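Local atomic coordinates of cellulosomal scaffoldin adaptor protein B (Acetivibrio cellulolyticus, PDB entry 3BWZ), a protein that probably helps assemble the cellulosome as an adaptor scaffoldin, this chain being one type II cohesin module, a kind of domain that recognises dockerin modules. Residues A[5-10]-A[141-146]; A[24-29]-A[39-44]; A[46-51]-A[126-131]; A[87-92]-A[116-121]. All coordinates share one frame; numbering follows the deposited sequence. Where two conformers were deposited one is given.

All four contacts are buried and join strands by side chains across the interior of the cohesin module; none is a surface contact. Contact 2 lies nearest the middle of the chain, about 3 Å from its centre, whereas contact 3 is about 11 Å out. Contacts 1 and 2 share a neighbourhood: strands 6-11 and 21-29 pair by backbone hydrogen bonds, and Ile7 and Ile26 both touch Leu39. Contacts 3 and 4, with centres about 6 Å apart, are joined through the pairing of strands 48-51 and 111-120. Contacts 2 and 4 are wholly apolar, contact 2 including a methionine sulfur; contacts 1 and 3 each bring in one hydroxyl residue, Thr143 and Ser126.

Contact 1: A[5-10]-A[141-146]; sequences SSIEIV and DGTVLF
Thr143 is the first residue of 141-146 to meet strand 6-11, and it does so with its methyl group. Its CG2 and the CG2 branch of Ile7 approach tip to tip, 4.1 Å apart. With chi1 at 75°, OG1 sits between the backbone N and the carbonyl carbon, which leaves CG2 as the branch presented to Ile7. The hydroxyl is engaged separately, in hydrogen bonds with Ile140 O and Tyr157 OH, so the threonine divides its polar and apolar branches between different partners. Two residues on, Leu145 returns to the same side of its strand. Its CD2 lies 4.1 Å from Ile7 CD1, the two side chains meeting at a slant. Ile7 can serve both neighbours because its CG1 arm extends opposite the backbone N (chi1 -176°), carrying CD1 to Leu145 while CG2 stays with Thr143. Leu39 of strand 34-42 touches both Ile7 and Thr143, and Ile26 and Ile28 pack on Ile7 from strand 21-29. The nearest CA atoms, those of Ile7 and Thr143, are 8.5 Å apart, well beyond strand-pairing distance. The two segments therefore meet through dispersion and the burial of methyl groups, without polar bonds to dictate an exact register.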
# COMPACT_ATOMS: atom_id res chain seq x y z
N SER A 5 6.80 12.13 -10.21
CA SER A 5 7.10 11.09 -9.25
C SER A 5 5.93 10.97 -8.29
O SER A 5 5.42 11.99 -7.83
CB SER A 5 8.37 11.43 -8.48
OG SER A 5 9.51 11.44 -9.33
N SER A 6 5.48 9.76 -8.00
CA SER A 6 4.28 9.60 -7.21
C SER A 6 4.18 8.22 -6.57
O SER A 6 4.83 7.26 -7.01
CB SER A 6 3.02 9.82 -8.06
OG SER A 6 2.96 8.85 -9.10
N ILE A 7 3.32 8.15 -5.56
CA ILE A 7 2.79 6.89 -5.04
C ILE A 7 1.28 7.05 -5.04
O ILE A 7 0.76 8.13 -4.73
CB ILE A 7 3.36 6.56 -3.65
CG1 ILE A 7 2.85 5.19 -3.17
CG2 ILE A 7 3.09 7.66 -2.64
CD1 ILE A 7 3.61 4.66 -1.94
N GLU A 8 0.57 5.98 -5.41
CA GLU A 8 -0.87 6.01 -5.58
C GLU A 8 -1.49 4.72 -5.10
O GLU A 8 -0.94 3.65 -5.32
CB GLU A 8 -1.23 6.22 -7.06
CG GLU A 8 -2.74 6.38 -7.33
CD GLU A 8 -3.11 6.76 -8.75
OE1 GLU A 8 -2.22 6.86 -9.59
OE2 GLU A 8 -4.32 6.94 -9.00
N ILE A 9 -2.68 4.81 -4.54
CA ILE A 9 -3.52 3.65 -4.28
C ILE A 9 -4.49 3.51 -5.45
O ILE A 9 -5.30 4.37 -5.68
CB ILE A 9 -4.29 3.76 -2.96
CG1 ILE A 9 -3.37 4.10 -1.80
CG2 ILE A 9 -5.12 2.51 -2.72
CD1 ILE A 9 -4.11 4.38 -0.47
N VAL A 10 -4.35 2.41 -6.19
CA VAL A 10 -5.06 2.15 -7.42
C VAL A 10 -5.98 0.96 -7.22
O VAL A 10 -5.51 -0.10 -6.86
CB VAL A 10 -4.05 1.89 -8.61
CG1 VAL A 10 -4.77 1.58 -9.91
CG2 VAL A 10 -3.12 3.10 -8.77
N ASP A 141 1.96 12.23 4.29
CA ASP A 141 0.63 11.67 4.07
C ASP A 141 0.66 10.18 4.18
O ASP A 141 0.15 9.45 3.32
CB ASP A 141 0.04 12.10 2.75
CG ASP A 141 -0.27 13.59 2.72
OD1 ASP A 141 -0.19 14.28 3.77
OD2 ASP A 141 -0.56 14.08 1.62
N GLY A 142 1.24 9.72 5.27
CA GLY A 142 1.22 8.29 5.56
C GLY A 142 2.24 7.45 4.83
O GLY A 142 2.17 6.23 4.92
N THR A 143 3.20 8.10 4.16
CA THR A 143 4.19 7.39 3.37
C THR A 143 5.62 7.75 3.78
O THR A 143 5.93 8.92 3.97
CB THR A 143 3.99 7.63 1.84
OG1 THR A 143 4.43 8.94 1.47
CG2 THR A 143 2.54 7.42 1.41
N VAL A 144 6.47 6.73 3.83
CA VAL A 144 7.90 6.93 3.97
C VAL A 144 8.53 6.08 2.88
O VAL A 144 8.32 4.86 2.86
CB VAL A 144 8.44 6.51 5.35
CG1 VAL A 144 9.93 6.76 5.40
CG2 VAL A 144 7.76 7.27 6.43
N LEU A 145 9.28 6.72 1.97
CA LEU A 145 9.98 6.01 0.91
C LEU A 145 11.47 6.10 1.17
O LEU A 145 11.95 7.14 1.61
CB LEU A 145 9.63 6.61 -0.45
CG LEU A 145 8.15 6.82 -0.77
CD1 LEU A 145 8.01 7.38 -2.19
CD2 LEU A 145 7.32 5.56 -0.55
N PHE A 146 12.18 5.01 0.90
CA PHE A 146 13.63 4.94 1.10
C PHE A 146 14.35 4.79 -0.23
O PHE A 146 13.84 4.15 -1.14
CB PHE A 146 14.00 3.74 1.97
CG PHE A 146 13.39 3.79 3.32
CD1 PHE A 146 12.32 2.98 3.65
CD2 PHE A 146 13.88 4.64 4.28
CE1 PHE A 146 11.75 3.04 4.91
CE2 PHE A 146 13.32 4.69 5.56
CZ PHE A 146 12.25 3.91 5.84

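Contact 2: A[24-29]-A[39-44]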
# COMPACT_ATOMS: atom_id res chain seq x y z
N ALA A 24 -6.53 -3.35 -4.11
CA ALA A 24 -5.84 -2.07 -4.04
C ALA A 24 -4.35 -2.31 -4.28
O ALA A 24 -3.65 -2.92 -3.47
CB ALA A 24 -6.07 -1.43 -2.67
N SER A 25 -3.86 -1.81 -5.40
CA SER A 25 -2.46 -1.87 -5.75
C SER A 25 -1.78 -0.58 -5.36
O SER A 25 -2.25 0.51 -5.69
CB SER A 25 -2.30 -2.10 -7.25
OG SER A 25 -2.83 -3.35 -7.62
N ILE A 26 -0.68 -0.68 -4.64
CA ILE A 26 0.10 0.47 -4.20
C ILE A 26 1.22 0.66 -5.21
O ILE A 26 2.17 -0.12 -5.25
CB ILE A 26 0.66 0.31 -2.79
CG1 ILE A 26 -0.45 0.05 -1.75
CG2 ILE A 26 1.45 1.57 -2.44
CD1 ILE A 26 0.04 -0.51 -0.50
N ASN A 27 1.07 1.67 -6.06
CA ASN A 27 1.90 1.85 -7.23
C ASN A 27 2.77 3.08 -7.09
O ASN A 27 2.27 4.17 -6.81
CB ASN A 27 1.06 1.99 -8.51
CG ASN A 27 0.33 0.72 -8.85
OD1 ASN A 27 0.55 -0.32 -8.25
ND2 ASN A 27 -0.57 0.80 -9.81
N ILE A 28 4.06 2.91 -7.34
CA ILE A 28 5.00 4.02 -7.42
C ILE A 28 5.40 4.28 -8.86
O ILE A 28 5.41 3.35 -9.66
CB ILE A 28 6.25 3.83 -6.51
CG1 ILE A 28 7.15 2.68 -6.98
CG2 ILE A 28 5.84 3.64 -5.06
CD1 ILE A 28 8.50 2.62 -6.26
N LYS A 29 5.72 5.52 -9.14
CA LYS A 29 6.22 5.95 -10.43
C LYS A 29 7.41 6.88 -10.24
O LYS A 29 7.31 7.89 -9.54
CB LYS A 29 5.14 6.70 -11.19
CG LYS A 29 5.49 7.08 -12.59
CD LYS A 29 4.31 7.67 -13.32
CE LYS A 29 4.25 9.20 -13.30
NZ LYS A 29 4.03 9.75 -11.93
N LEU A 39 4.34 2.33 5.09
CA LEU A 39 3.06 2.91 4.72
C LEU A 39 2.04 2.71 5.82
O LEU A 39 2.05 1.70 6.51
CB LEU A 39 2.54 2.29 3.41
CG LEU A 39 3.51 2.37 2.23
CD1 LEU A 39 2.96 1.60 1.06
CD2 LEU A 39 3.81 3.81 1.80
N ASN A 40 1.14 3.67 5.94
CA ASN A 40 0.06 3.63 6.91
C ASN A 40 -1.24 3.86 6.17
O ASN A 40 -1.54 4.98 5.76
CB ASN A 40 0.30 4.70 7.98
CG ASN A 40 -0.64 4.60 9.13
OD1 ASN A 40 -1.55 5.47 9.32
ND2 ASN A 40 -0.49 3.56 9.92
N MET A 41 -2.02 2.79 6.04
CA MET A 41 -3.27 2.79 5.30
C MET A 41 -4.45 2.80 6.26
O MET A 41 -4.41 2.20 7.33
CB MET A 41 -3.41 1.58 4.41
CG MET A 41 -2.45 1.60 3.28
SD MET A 41 -2.53 0.11 2.30
CE MET A 41 -4.14 0.23 1.54
N LYS A 42 -5.52 3.48 5.85
CA LYS A 42 -6.76 3.57 6.61
C LYS A 42 -7.94 3.18 5.73
O LYS A 42 -8.04 3.57 4.58
CB LYS A 42 -6.94 5.00 7.13
CG LYS A 42 -8.19 5.26 7.95
CD LYS A 42 -8.09 4.69 9.34
CE LYS A 42 -9.36 4.92 10.13
NZ LYS A 42 -10.50 4.12 9.60
N TYR A 43 -8.83 2.39 6.31
CA TYR A 43 -10.07 1.99 5.64
C TYR A 43 -11.16 1.93 6.70
O TYR A 43 -10.87 1.96 7.90
CB TYR A 43 -9.92 0.64 4.90
CG TYR A 43 -9.63 -0.50 5.84
CD1 TYR A 43 -10.65 -1.31 6.32
CD2 TYR A 43 -8.36 -0.73 6.30
CE1 TYR A 43 -10.40 -2.33 7.22
CE2 TYR A 43 -8.09 -1.76 7.21
CZ TYR A 43 -9.11 -2.55 7.67
OH TYR A 43 -8.84 -3.53 8.60
N ASP A 44 -12.41 1.83 6.25
CA ASP A 44 -13.54 1.77 7.17
C ASP A 44 -13.86 0.31 7.41
O ASP A 44 -14.32 -0.37 6.51
CB ASP A 44 -14.76 2.50 6.56
CG ASP A 44 -15.95 2.51 7.48
OD1 ASP A 44 -15.99 1.70 8.44
OD2 ASP A 44 -16.86 3.33 7.24
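Ile26 overlaps Leu39 with both of its outer methyl groups. Leu39 CD1 lies 3.8 Å from Ile26 CG2 and 3.9 Å from Ile26 CD1, so the leucine methyl is received between the two branches as the side chains reach toward each other. At a chi1 of -57° CG2 stands opposite the backbone N of Ile26, while the CG1 arm leans to the other side and carries CD1 on to a second partner. That partner is Met41, whose SD is 3.9 Å from Ile26 CD1; here the two side chains run aslant. The methionine chain bends at its last torsion, chi3 68°, which brings CE round to 4.9 Å from Ala24 CB. Ile26 and Met41 each occupy two conformers, so the details of this pairing may vary. Phe91 of strand 88-94 touches both Ile26 and Met41, and strand 111-120 adds Val113 on Ile26 and Val116 on Met41. Farther along 39-44 the chemistry turns polar: Lys42 NZ donates to Tyr43 O at 2.8 Å from above the carbonyl plane, and bonds to Lys86 O as well. Alternate residues, Ala24 and Ile26 on one strand and Leu39 and Met41 on the other, point inward from backbones too far apart to pair, as across the interior of the beta-sandwich with jelly-roll topology that characterises cohesins.

Contact 3: A[46-51]-A[126-131]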
# COMPACT_ATOMS: atom_id res chain seq x y z
N ALA A 46 -16.15 -1.18 8.94
CA ALA A 46 -17.56 -1.56 8.78
C ALA A 46 -17.87 -1.90 7.33
O ALA A 46 -18.86 -2.58 7.06
CB ALA A 46 -18.51 -0.46 9.28
N VAL A 47 -17.08 -1.38 6.41
CA VAL A 47 -17.39 -1.47 4.99
C VAL A 47 -16.52 -2.46 4.24
O VAL A 47 -17.01 -3.15 3.36
CB VAL A 47 -17.33 -0.07 4.34
CG1 VAL A 47 -17.68 -0.14 2.85
CG2 VAL A 47 -18.30 0.88 5.05
N LEU A 48 -15.23 -2.50 4.57
CA LEU A 48 -14.25 -3.32 3.87
C LEU A 48 -13.48 -4.16 4.87
O LEU A 48 -13.21 -3.70 5.99
CB LEU A 48 -13.25 -2.45 3.11
CG LEU A 48 -13.81 -1.53 2.02
CD1 LEU A 48 -12.67 -0.72 1.41
CD2 LEU A 48 -14.60 -2.29 0.94
N GLN A 49 -13.06 -5.35 4.44
CA GLN A 49 -12.24 -6.23 5.28
C GLN A 49 -11.03 -6.70 4.49
O GLN A 49 -11.20 -7.31 3.43
CB GLN A 49 -13.03 -7.46 5.69
CG GLN A 49 -12.22 -8.45 6.51
CD GLN A 49 -12.97 -9.70 6.89
OE1 GLN A 49 -12.79 -10.26 8.00
NE2 GLN A 49 -13.80 -10.13 6.02
N PRO A 50 -9.80 -6.46 4.98
CA PRO A 50 -8.63 -6.91 4.23
C PRO A 50 -8.50 -8.43 4.31
O PRO A 50 -8.62 -9.03 5.39
CB PRO A 50 -7.47 -6.18 4.92
CG PRO A 50 -7.94 -5.95 6.30
CD PRO A 50 -9.41 -5.74 6.21
N VAL A 51 -8.21 -9.04 3.16
CA VAL A 51 -8.08 -10.47 3.00
C VAL A 51 -6.85 -10.76 2.15
O VAL A 51 -6.46 -9.96 1.29
CB VAL A 51 -9.33 -11.10 2.35
CG1 VAL A 51 -10.54 -10.92 3.26
CG2 VAL A 51 -9.58 -10.55 0.94
N SER A 126 -16.93 4.52 0.03
CA SER A 126 -15.92 4.42 1.07
C SER A 126 -14.52 4.63 0.49
O SER A 126 -14.24 4.31 -0.65
CB SER A 126 -16.04 3.02 1.70
OG SER A 126 -15.40 2.94 2.96
N SER A 127 -13.64 5.12 1.34
CA SER A 127 -12.29 5.50 0.95
C SER A 127 -11.23 4.58 1.53
O SER A 127 -11.33 4.16 2.69
CB SER A 127 -11.99 6.90 1.46
OG SER A 127 -12.82 7.81 0.80
N ILE A 128 -10.19 4.31 0.74
CA ILE A 128 -8.98 3.65 1.19
C ILE A 128 -7.90 4.73 1.07
O ILE A 128 -7.63 5.23 -0.01
CB ILE A 128 -8.66 2.40 0.31
CG1 ILE A 128 -9.81 1.37 0.40
CG2 ILE A 128 -7.35 1.76 0.77
CD1 ILE A 128 -9.80 0.42 -0.79
N SER A 129 -7.30 5.08 2.20
CA SER A 129 -6.41 6.22 2.26
C SER A 129 -5.05 5.85 2.81
O SER A 129 -4.87 4.77 3.39
CB SER A 129 -6.95 7.31 3.15
OG SER A 129 -7.35 6.84 4.38
N PHE A 130 -4.09 6.76 2.64
CA PHE A 130 -2.90 6.77 3.48
C PHE A 130 -3.10 7.91 4.45
O PHE A 130 -3.65 8.94 4.09
CB PHE A 130 -1.65 7.10 2.69
CG PHE A 130 -1.21 6.05 1.73
CD1 PHE A 130 -0.87 6.38 0.43
CD2 PHE A 130 -0.99 4.75 2.15
CE1 PHE A 130 -0.39 5.46 -0.45
CE2 PHE A 130 -0.53 3.79 1.27
CZ PHE A 130 -0.22 4.16 -0.05
N GLU A 131 -2.65 7.75 5.70
CA GLU A 131 -2.89 8.75 6.76
C GLU A 131 -1.64 8.93 7.61
O GLU A 131 -0.99 7.94 7.95
CB GLU A 131 -4.05 8.31 7.65
CG GLU A 131 -5.43 8.43 6.96
CD GLU A 131 -6.59 8.58 7.95
OE1 GLU A 131 -7.57 9.28 7.62
OE2 GLU A 131 -6.52 8.00 9.06
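Val47 with Ser126 and Leu48 with Ile128 join two strands across the interior of the cohesin beta-sandwich: 48-51, which pairs with 111-120, and 126-130, which pairs with 34-42. The apolar part is carried by Leu48 and Ile128. Leu48 CD1 comes 3.7 Å from Ile128 CG1 and 3.8 Å from Ile128 CD1, so a single methyl packs against the last bond of the isoleucine arm, the two side chains crossing at about a right angle. Phe118 of strand 111-120 touches both residues; Val120 adds to the packing on Leu48, and Met41 to that on Ile128. The mixed part is a valine laid against a serine. Although Val47 and Leu48 are consecutive, both direct their side chains to the same strand, because Val47 still lies in the loop before the strand, with a psi of -40° in place of an extended value. Ser126 and Ile128, by contrast, share a side through ordinary strand alternation. Backbone bonds hold each end in place, Val47 with Leu121 and Ser126 with Ile165. The contact between Val47 and Ser126 is van der Waals in kind: Val47 CG1 lies 3.7 Å from Ser126 CB. With chi1 at -163° the serine hydroxyl is swung opposite its backbone N and rests on the branched valine, Ser126 OG being 3.8 Å from Val47 CB.

Contact 4: A[87-92]-A[116-121]; sequences GILNFS and VKFKVL
A chi1 of -51° and an extended chi2 set Leu89 with CG opposite its carbonyl carbon and CD1 carried farthest from the backbone, straight at strand 111-120. Val116 offers CG1 to it, the branch that a chi1 of -179° places opposite the backbone N. The two methyl groups meet tip to tip, Leu89 CD1 and Val116 CG1 being 3.8 Å apart. The same leucine methyl also approaches the ring of Phe118 obliquely, more loosely, at 4.4 Å from CZ, so that CD1 is shared by two residues that alternate along one strand. Tyr43 touches Leu89 and meets the Phe118 ring with the planes inclined at about 55°. Phe91, two residues on from Leu89, also points toward 116-121. Just before Leu89, Gly87 and Ile88 both face Asp83 in a G1 beta bulge where strands 77-83 and 88-94 join. The nearest CA atoms, those of Leu89 and Val116, lie 9.6 Å apart, and Leu89 pairs its backbone with Met41 instead. Strands 88-94 and 111-120 thus face each other from different layers and touch through Leu89, Val116 and Phe118, as in the jelly-roll beta-sandwich of cohesin modules.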
# COMPACT_ATOMS: atom_id res chain seq x y z
N GLY A 87 -9.35 -0.03 11.54
CA GLY A 87 -9.09 -0.02 10.11
C GLY A 87 -7.77 0.63 9.74
O GLY A 87 -7.72 1.45 8.82
N ILE A 88 -6.69 0.22 10.41
CA ILE A 88 -5.36 0.78 10.14
C ILE A 88 -4.41 -0.36 9.81
O ILE A 88 -4.30 -1.31 10.58
CB ILE A 88 -4.79 1.56 11.36
CG1 ILE A 88 -5.71 2.71 11.77
CG2 ILE A 88 -3.37 2.08 11.04
CD1 ILE A 88 -5.41 3.22 13.17
N LEU A 89 -3.71 -0.25 8.68
CA LEU A 89 -2.68 -1.20 8.28
C LEU A 89 -1.37 -0.41 8.23
O LEU A 89 -1.22 0.51 7.42
CB LEU A 89 -2.95 -1.79 6.88
CG LEU A 89 -4.35 -2.36 6.65
CD1 LEU A 89 -4.47 -2.86 5.19
CD2 LEU A 89 -4.67 -3.48 7.63
N ASN A 90 -0.42 -0.77 9.08
CA ASN A 90 0.89 -0.10 9.13
C ASN A 90 1.92 -1.17 8.80
O ASN A 90 2.01 -2.16 9.50
CB ASN A 90 1.09 0.50 10.54
CG ASN A 90 2.40 1.29 10.75
OD1 ASN A 90 2.45 2.23 11.65
ND2 ASN A 90 3.46 0.85 10.21
N PHE A 91 2.66 -1.00 7.71
CA PHE A 91 3.60 -2.02 7.31
C PHE A 91 4.82 -1.42 6.67
O PHE A 91 4.80 -0.31 6.16
CB PHE A 91 2.93 -3.05 6.37
CG PHE A 91 2.33 -2.44 5.12
CD1 PHE A 91 3.06 -2.33 3.95
CD2 PHE A 91 1.01 -1.97 5.13
CE1 PHE A 91 2.48 -1.75 2.82
CE2 PHE A 91 0.44 -1.41 4.01
CZ PHE A 91 1.19 -1.33 2.86
N SER A 92 5.90 -2.21 6.71
CA SER A 92 7.17 -1.83 6.14
C SER A 92 7.68 -2.97 5.28
O SER A 92 7.57 -4.13 5.67
CB SER A 92 8.20 -1.53 7.24
OG SER A 92 9.40 -1.02 6.67
N VAL A 116 -3.22 -4.87 -1.41
CA VAL A 116 -4.15 -5.17 -0.33
C VAL A 116 -5.50 -5.43 -0.96
O VAL A 116 -6.07 -4.55 -1.61
CB VAL A 116 -4.25 -4.05 0.74
CG1 VAL A 116 -5.24 -4.48 1.84
CG2 VAL A 116 -2.89 -3.75 1.31
N LYS A 117 -6.02 -6.63 -0.75
CA LYS A 117 -7.34 -7.00 -1.21
C LYS A 117 -8.34 -6.77 -0.08
O LYS A 117 -8.08 -7.07 1.07
CB LYS A 117 -7.34 -8.45 -1.66
CG LYS A 117 -6.55 -8.62 -2.95
CD LYS A 117 -6.33 -10.07 -3.30
CE LYS A 117 -5.69 -10.23 -4.64
NZ LYS A 117 -6.64 -9.98 -5.75
N PHE A 118 -9.51 -6.28 -0.47
CA PHE A 118 -10.59 -6.00 0.46
C PHE A 118 -11.87 -6.68 0.03
O PHE A 118 -12.30 -6.53 -1.12
CB PHE A 118 -10.87 -4.50 0.59
CG PHE A 118 -9.77 -3.71 1.22
CD1 PHE A 118 -8.83 -3.04 0.45
CD2 PHE A 118 -9.71 -3.58 2.59
CE1 PHE A 118 -7.84 -2.31 1.05
CE2 PHE A 118 -8.72 -2.83 3.19
CZ PHE A 118 -7.80 -2.19 2.42
N LYS A 119 -12.49 -7.39 0.95
CA LYS A 119 -13.84 -7.91 0.76
C LYS A 119 -14.84 -6.82 1.11
O LYS A 119 -14.73 -6.17 2.15
CB LYS A 119 -14.03 -9.13 1.65
CG LYS A 119 -15.36 -9.89 1.67
CD LYS A 119 -15.48 -10.76 2.97
CE LYS A 119 -14.32 -11.73 3.21
NZ LYS A 119 -14.39 -12.41 4.56
N VAL A 120 -15.83 -6.63 0.23
CA VAL A 120 -16.86 -5.62 0.44
C VAL A 120 -17.94 -6.18 1.37
O VAL A 120 -18.68 -7.10 1.00
CB VAL A 120 -17.48 -5.17 -0.90
CG1 VAL A 120 -18.59 -4.16 -0.66
CG2 VAL A 120 -16.38 -4.61 -1.82
N LEU A 121 -18.01 -5.61 2.56
CA LEU A 121 -19.01 -6.03 3.56
C LEU A 121 -20.36 -5.34 3.35
O LEU A 121 -21.41 -5.94 3.58
CB LEU A 121 -18.53 -5.71 4.98
CG LEU A 121 -17.17 -6.31 5.36
CD1 LEU A 121 -16.80 -5.93 6.81
CD2 LEU A 121 -17.13 -7.82 5.14